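Local coordinates for protein halorhodopsin (Halobacterium salinarum, PDB 2JAF) that pumps chloride ions across the archaeal cell membrane, using light absorbed by a covalently bound retinal, at residues N36-A40 and D238-Y243; V46-M50 and A246-R251. The protein carries 2 engineered substitutions. All coordinates share one frame; numbering follows the deposited sequence.

Contact 1: residues N36-A40 and D238-Y243; sequences NVALA and DVFAKY. With RET (retinal), chain G.
Beside the retinal Schiff base of this microbial rhodopsin, Asn36 and Ala40 of helix 27-50 close on Tyr243 of helix 227-255. Ala40 CA lies over one face of the Tyr243 ring, offset toward its rim, in a CH-pi contact 4.2 Å from the ring centroid. The Asp238 carbonyl O sits over the centre of the opposite face. The Asn36 amide meets the ring edge, its plane 89° from that of the ring, and OD1 lies 3.7 Å from Tyr243 CE2. Asn36 OD1 is buried without a polar partner and instead touches Val239 CG2 at 3.3 Å, whereas ND2 is hydrogen-bonded to Tyr77 OH and the Ser235 carbonyl. Leu39 adds an apolar contact, CD1 to Val239 CG2 at 3.8 Å. Tyr243 CG stands anti to its carbonyl carbon (chi1 -42°), which sends Tyr243 OH across to 3.4 Å from Ala40 CB; Tyr243 OH and Ser73 OG are hydrogen-bonded. Lys242 NZ is covalently joined to retinal C15 at 1.3 Å and forms a salt bridge with Asp238 OD1 at 3.6 Å. Tyr210 hydrogen-bonds Asp238 OD1 and Tyr77 hydrogen-bonds OD2, completing a Schiff base and aspartate arrangement typical of the microbial rhodopsin retinal pocket.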
# COMPACT_ATOMS: atom_id res chain seq x y z
N ASN A 36 -3.18 -0.89 26.22
CA ASN A 36 -3.09 -1.78 25.07
C ASN A 36 -1.68 -2.11 24.62
O ASN A 36 -1.47 -3.08 23.90
CB ASN A 36 -3.94 -1.27 23.91
CG ASN A 36 -5.40 -1.67 24.06
OD1 ASN A 36 -5.72 -2.51 24.90
ND2 ASN A 36 -6.27 -1.09 23.25
N VAL A 37 -0.69 -1.32 25.05
CA VAL A 37 0.68 -1.67 24.70
C VAL A 37 0.93 -2.95 25.49
O VAL A 37 1.53 -3.90 24.98
CB VAL A 37 1.67 -0.57 25.15
CG1 VAL A 37 3.10 -1.12 25.09
CG2 VAL A 37 1.55 0.64 24.24
N ALA A 38 0.45 -2.98 26.73
CA ALA A 38 0.63 -4.16 27.58
C ALA A 38 -0.19 -5.35 27.08
O ALA A 38 0.32 -6.46 26.96
CB ALA A 38 0.24 -3.83 29.01
N LEU A 39 -1.47 -5.12 26.79
CA LEU A 39 -2.32 -6.21 26.33
C LEU A 39 -1.86 -6.77 24.99
O LEU A 39 -1.88 -7.98 24.78
CB LEU A 39 -3.79 -5.75 26.26
CG LEU A 39 -4.42 -5.44 27.62
CD1 LEU A 39 -5.90 -5.07 27.44
CD2 LEU A 39 -4.29 -6.67 28.53
N ALA A 40 -1.44 -5.90 24.08
CA ALA A 40 -0.96 -6.36 22.78
C ALA A 40 0.34 -7.14 23.00
O ALA A 40 0.61 -8.13 22.32
CB ALA A 40 -0.73 -5.18 21.84
N ASP A 238 -10.60 -2.40 20.24
CA ASP A 238 -9.38 -3.07 19.79
C ASP A 238 -9.13 -4.35 20.59
O ASP A 238 -8.69 -5.36 20.03
CB ASP A 238 -8.16 -2.16 19.94
CG ASP A 238 -7.98 -1.21 18.76
OD1 ASP A 238 -8.78 -1.25 17.80
OD2 ASP A 238 -7.00 -0.43 18.80
N VAL A 239 -9.38 -4.31 21.89
CA VAL A 239 -9.15 -5.48 22.73
C VAL A 239 -9.94 -6.68 22.21
O VAL A 239 -9.41 -7.78 22.09
CB VAL A 239 -9.54 -5.22 24.21
CG1 VAL A 239 -9.52 -6.54 24.99
CG2 VAL A 239 -8.56 -4.24 24.84
N PHE A 240 -11.20 -6.45 21.86
CA PHE A 240 -12.05 -7.53 21.36
C PHE A 240 -11.89 -7.82 19.87
O PHE A 240 -11.80 -8.98 19.46
CB PHE A 240 -13.52 -7.23 21.70
CG PHE A 240 -13.81 -7.31 23.17
CD1 PHE A 240 -13.97 -8.54 23.80
CD2 PHE A 240 -13.85 -6.16 23.95
CE1 PHE A 240 -14.14 -8.63 25.18
CE2 PHE A 240 -14.02 -6.23 25.34
CZ PHE A 240 -14.16 -7.47 25.95
N ALA A 241 -11.85 -6.77 19.05
CA ALA A 241 -11.74 -6.97 17.61
C ALA A 241 -10.38 -7.51 17.18
O ALA A 241 -10.25 -8.09 16.10
CB ALA A 241 -12.05 -5.67 16.87
N LYS A 242 -9.36 -7.32 18.01
CA LYS A 242 -8.03 -7.82 17.69
C LYS A 242 -7.51 -8.95 18.57
O LYS A 242 -7.31 -10.07 18.10
CB LYS A 242 -6.99 -6.69 17.74
CG LYS A 242 -7.04 -5.72 16.58
CD LYS A 242 -5.93 -4.68 16.75
CE LYS A 242 -5.77 -3.80 15.52
NZ LYS A 242 -6.95 -2.98 15.27
N TYR A 243 -7.29 -8.65 19.85
CA TYR A 243 -6.73 -9.65 20.74
C TYR A 243 -7.64 -10.84 21.01
O TYR A 243 -7.22 -11.98 20.80
CB TYR A 243 -6.29 -9.00 22.07
CG TYR A 243 -5.57 -7.66 21.89
CD1 TYR A 243 -4.76 -7.42 20.78
CD2 TYR A 243 -5.76 -6.63 22.81
CE1 TYR A 243 -4.17 -6.16 20.58
CE2 TYR A 243 -5.18 -5.38 22.62
CZ TYR A 243 -4.39 -5.15 21.50
OH TYR A 243 -3.88 -3.89 21.28
C1 RET G . -14.28 5.01 10.46
C2 RET G . -14.98 6.41 10.11
C3 RET G . -15.67 6.51 8.72
C4 RET G . -16.81 5.40 8.59
C5 RET G . -16.37 3.93 8.96
C6 RET G . -15.14 3.71 9.88
C7 RET G . -14.70 2.29 10.12
C8 RET G . -13.62 1.75 10.75
C9 RET G . -13.48 0.36 11.09
C10 RET G . -12.32 0.18 11.85
C11 RET G . -11.91 -1.04 12.35
C12 RET G . -10.76 -1.10 13.15
C13 RET G . -10.21 -2.35 13.66
C14 RET G . -9.01 -2.15 14.40
C15 RET G . -8.16 -3.15 14.82
C16 RET G . -12.86 5.12 9.80
C17 RET G . -14.15 4.99 12.07
C18 RET G . -17.22 2.82 8.37
C19 RET G . -14.63 -0.74 10.76
C20 RET G . -10.89 -3.71 13.45

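Contact 2: residues V46-M50 and A246-R251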
# COMPACT_ATOMS: atom_id res chain seq x y z
N VAL A 46 1.39 -14.79 24.19
CA VAL A 46 0.43 -15.88 24.29
C VAL A 46 0.29 -16.61 22.95
O VAL A 46 0.29 -17.84 22.90
CB VAL A 46 -0.97 -15.37 24.72
CG1 VAL A 46 -2.01 -16.48 24.57
CG2 VAL A 46 -0.92 -14.89 26.16
N PHE A 47 0.20 -15.85 21.87
CA PHE A 47 0.06 -16.44 20.54
C PHE A 47 1.30 -17.20 20.10
O PHE A 47 1.19 -18.28 19.51
CB PHE A 47 -0.28 -15.35 19.51
CG PHE A 47 -1.59 -14.64 19.78
CD1 PHE A 47 -2.51 -15.15 20.69
CD2 PHE A 47 -1.90 -13.46 19.11
CE1 PHE A 47 -3.72 -14.50 20.93
CE2 PHE A 47 -3.11 -12.80 19.34
CZ PHE A 47 -4.02 -13.32 20.25
N VAL A 48 2.48 -16.65 20.36
CA VAL A 48 3.72 -17.33 19.98
C VAL A 48 3.72 -18.69 20.66
O VAL A 48 4.03 -19.71 20.04
CB VAL A 48 4.97 -16.54 20.43
CG1 VAL A 48 6.23 -17.36 20.17
CG2 VAL A 48 5.04 -15.22 19.68
N TYR A 49 3.34 -18.69 21.93
CA TYR A 49 3.27 -19.91 22.73
C TYR A 49 2.27 -20.90 22.14
O TYR A 49 2.60 -22.06 21.89
CB TYR A 49 2.87 -19.55 24.16
CG TYR A 49 2.59 -20.74 25.05
CD1 TYR A 49 3.60 -21.64 25.39
CD2 TYR A 49 1.32 -20.96 25.57
CE1 TYR A 49 3.35 -22.73 26.21
CE2 TYR A 49 1.05 -22.05 26.40
CZ TYR A 49 2.07 -22.93 26.72
OH TYR A 49 1.82 -24.01 27.53
N MET A 50 1.04 -20.44 21.92
CA MET A 50 -0.01 -21.28 21.36
C MET A 50 0.39 -21.94 20.05
O MET A 50 -0.16 -22.97 19.67
CB MET A 50 -1.29 -20.46 21.15
CG MET A 50 -2.00 -20.08 22.44
SD MET A 50 -3.36 -18.93 22.17
CE MET A 50 -4.64 -20.04 21.53
N ALA A 246 -8.33 -12.70 17.74
CA ALA A 246 -7.17 -13.50 17.34
C ALA A 246 -7.04 -14.75 18.21
O ALA A 246 -6.67 -15.82 17.72
CB ALA A 246 -5.89 -12.67 17.41
N PHE A 247 -7.33 -14.61 19.49
CA PHE A 247 -7.24 -15.74 20.41
C PHE A 247 -8.22 -16.85 20.01
O PHE A 247 -7.85 -18.02 19.94
CB PHE A 247 -7.56 -15.30 21.84
CG PHE A 247 -7.59 -16.45 22.82
CD1 PHE A 247 -6.41 -17.07 23.21
CD2 PHE A 247 -8.80 -16.93 23.31
CE1 PHE A 247 -6.42 -18.17 24.08
CE2 PHE A 247 -8.83 -18.03 24.18
CZ PHE A 247 -7.64 -18.65 24.56
N ILE A 248 -9.46 -16.46 19.75
CA ILE A 248 -10.50 -17.41 19.36
C ILE A 248 -10.14 -18.11 18.06
O ILE A 248 -10.29 -19.33 17.93
CB ILE A 248 -11.86 -16.70 19.21
CG1 ILE A 248 -12.32 -16.19 20.58
CG2 ILE A 248 -12.89 -17.65 18.58
CD1 ILE A 248 -13.56 -15.32 20.53
N LEU A 249 -9.67 -17.33 17.08
CA LEU A 249 -9.29 -17.88 15.79
C LEU A 249 -8.12 -18.86 15.91
O LEU A 249 -8.19 -19.99 15.42
CB LEU A 249 -8.95 -16.74 14.82
CG LEU A 249 -8.28 -17.01 13.47
CD1 LEU A 249 -8.80 -18.29 12.83
CD2 LEU A 249 -8.53 -15.81 12.56
N LEU A 250 -7.05 -18.42 16.58
CA LEU A 250 -5.86 -19.25 16.74
C LEU A 250 -6.13 -20.53 17.53
O LEU A 250 -5.65 -21.61 17.16
CB LEU A 250 -4.76 -18.43 17.42
CG LEU A 250 -3.38 -19.08 17.51
CD1 LEU A 250 -2.95 -19.58 16.14
CD2 LEU A 250 -2.38 -18.06 18.04
N ARG A 251 -6.89 -20.42 18.61
CA ARG A 251 -7.20 -21.58 19.45
C ARG A 251 -7.94 -22.64 18.64
O ARG A 251 -7.68 -23.83 18.81
CB ARG A 251 -8.06 -21.16 20.65
CG ARG A 251 -8.40 -22.31 21.60
CD ARG A 251 -9.25 -21.87 22.78
NE ARG A 251 -10.53 -21.31 22.37
CZ ARG A 251 -11.45 -20.82 23.20
NH1 ARG A 251 -11.23 -20.82 24.51
NH2 ARG A 251 -12.58 -20.32 22.72
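Phe47 reaches from helix 27-50 to the backbone of helix 227-255, its ring end meeting Ala246 and Phe247. With CG anti to the carbonyl carbon (chi1 -61°), the Phe47 ring swings across so that CE2 comes within 3.4 Å of Ala246 CB and CZ within 3.6 Å of Phe247 N. Leu250 CD2 fills in nearer the root of the ring, 3.7 Å from Phe47 CB. An alanine in place of Phe47 would remove the ring that bears on Ala246 and is likely to open a gap between the two helices, depriving Leu250 CD2 of part of its packing. One turn on, Met50 is extended through chi2 and then bent at chi3 (78°), which brings its methyl CE to 3.6 Å from both Phe247 CE1 and Arg251 CA. Met50 SD lies 4.7 Å from the Phe247 ring centroid and 68° off the normal, an oblique Met-aromatic contact. On its own helix, Phe247 CE2 lies 3.6 Å above the Arg251 guanidinium plane, offset toward its rim. Helix 58-82 adjoins this apolar seam through Leu67 on Phe47, Thr66 on Ala246 and Trp63 on Leu250, while Ile248 and Leu249 turn to helix 193-216 and Leu249 also meets helix 106-127.

Overall arrangement
Contacts 1 and 2 are two levels of one interface between helix 27-50 and helix 227-255, with centres about 13 Å apart. Along the chain the segments alternate, 36-40, 46-50, 238-243, 246-251, so each helix runs from contact 1 to contact 2 in the same direction. The levels meet where Tyr243 O lies 3.5 Å from Phe47 CZ. The axes of the short segments lie 23° apart in contact 1 and 4° in contact 2. Helix 58-82 borders both. Contact 1, its centre about 10 Å from the centre of the chain, belongs to the retinal site; that of contact 2 is about 17 Å from it, so the first and last helices of the seven-helix bundle lie side by side over both levels.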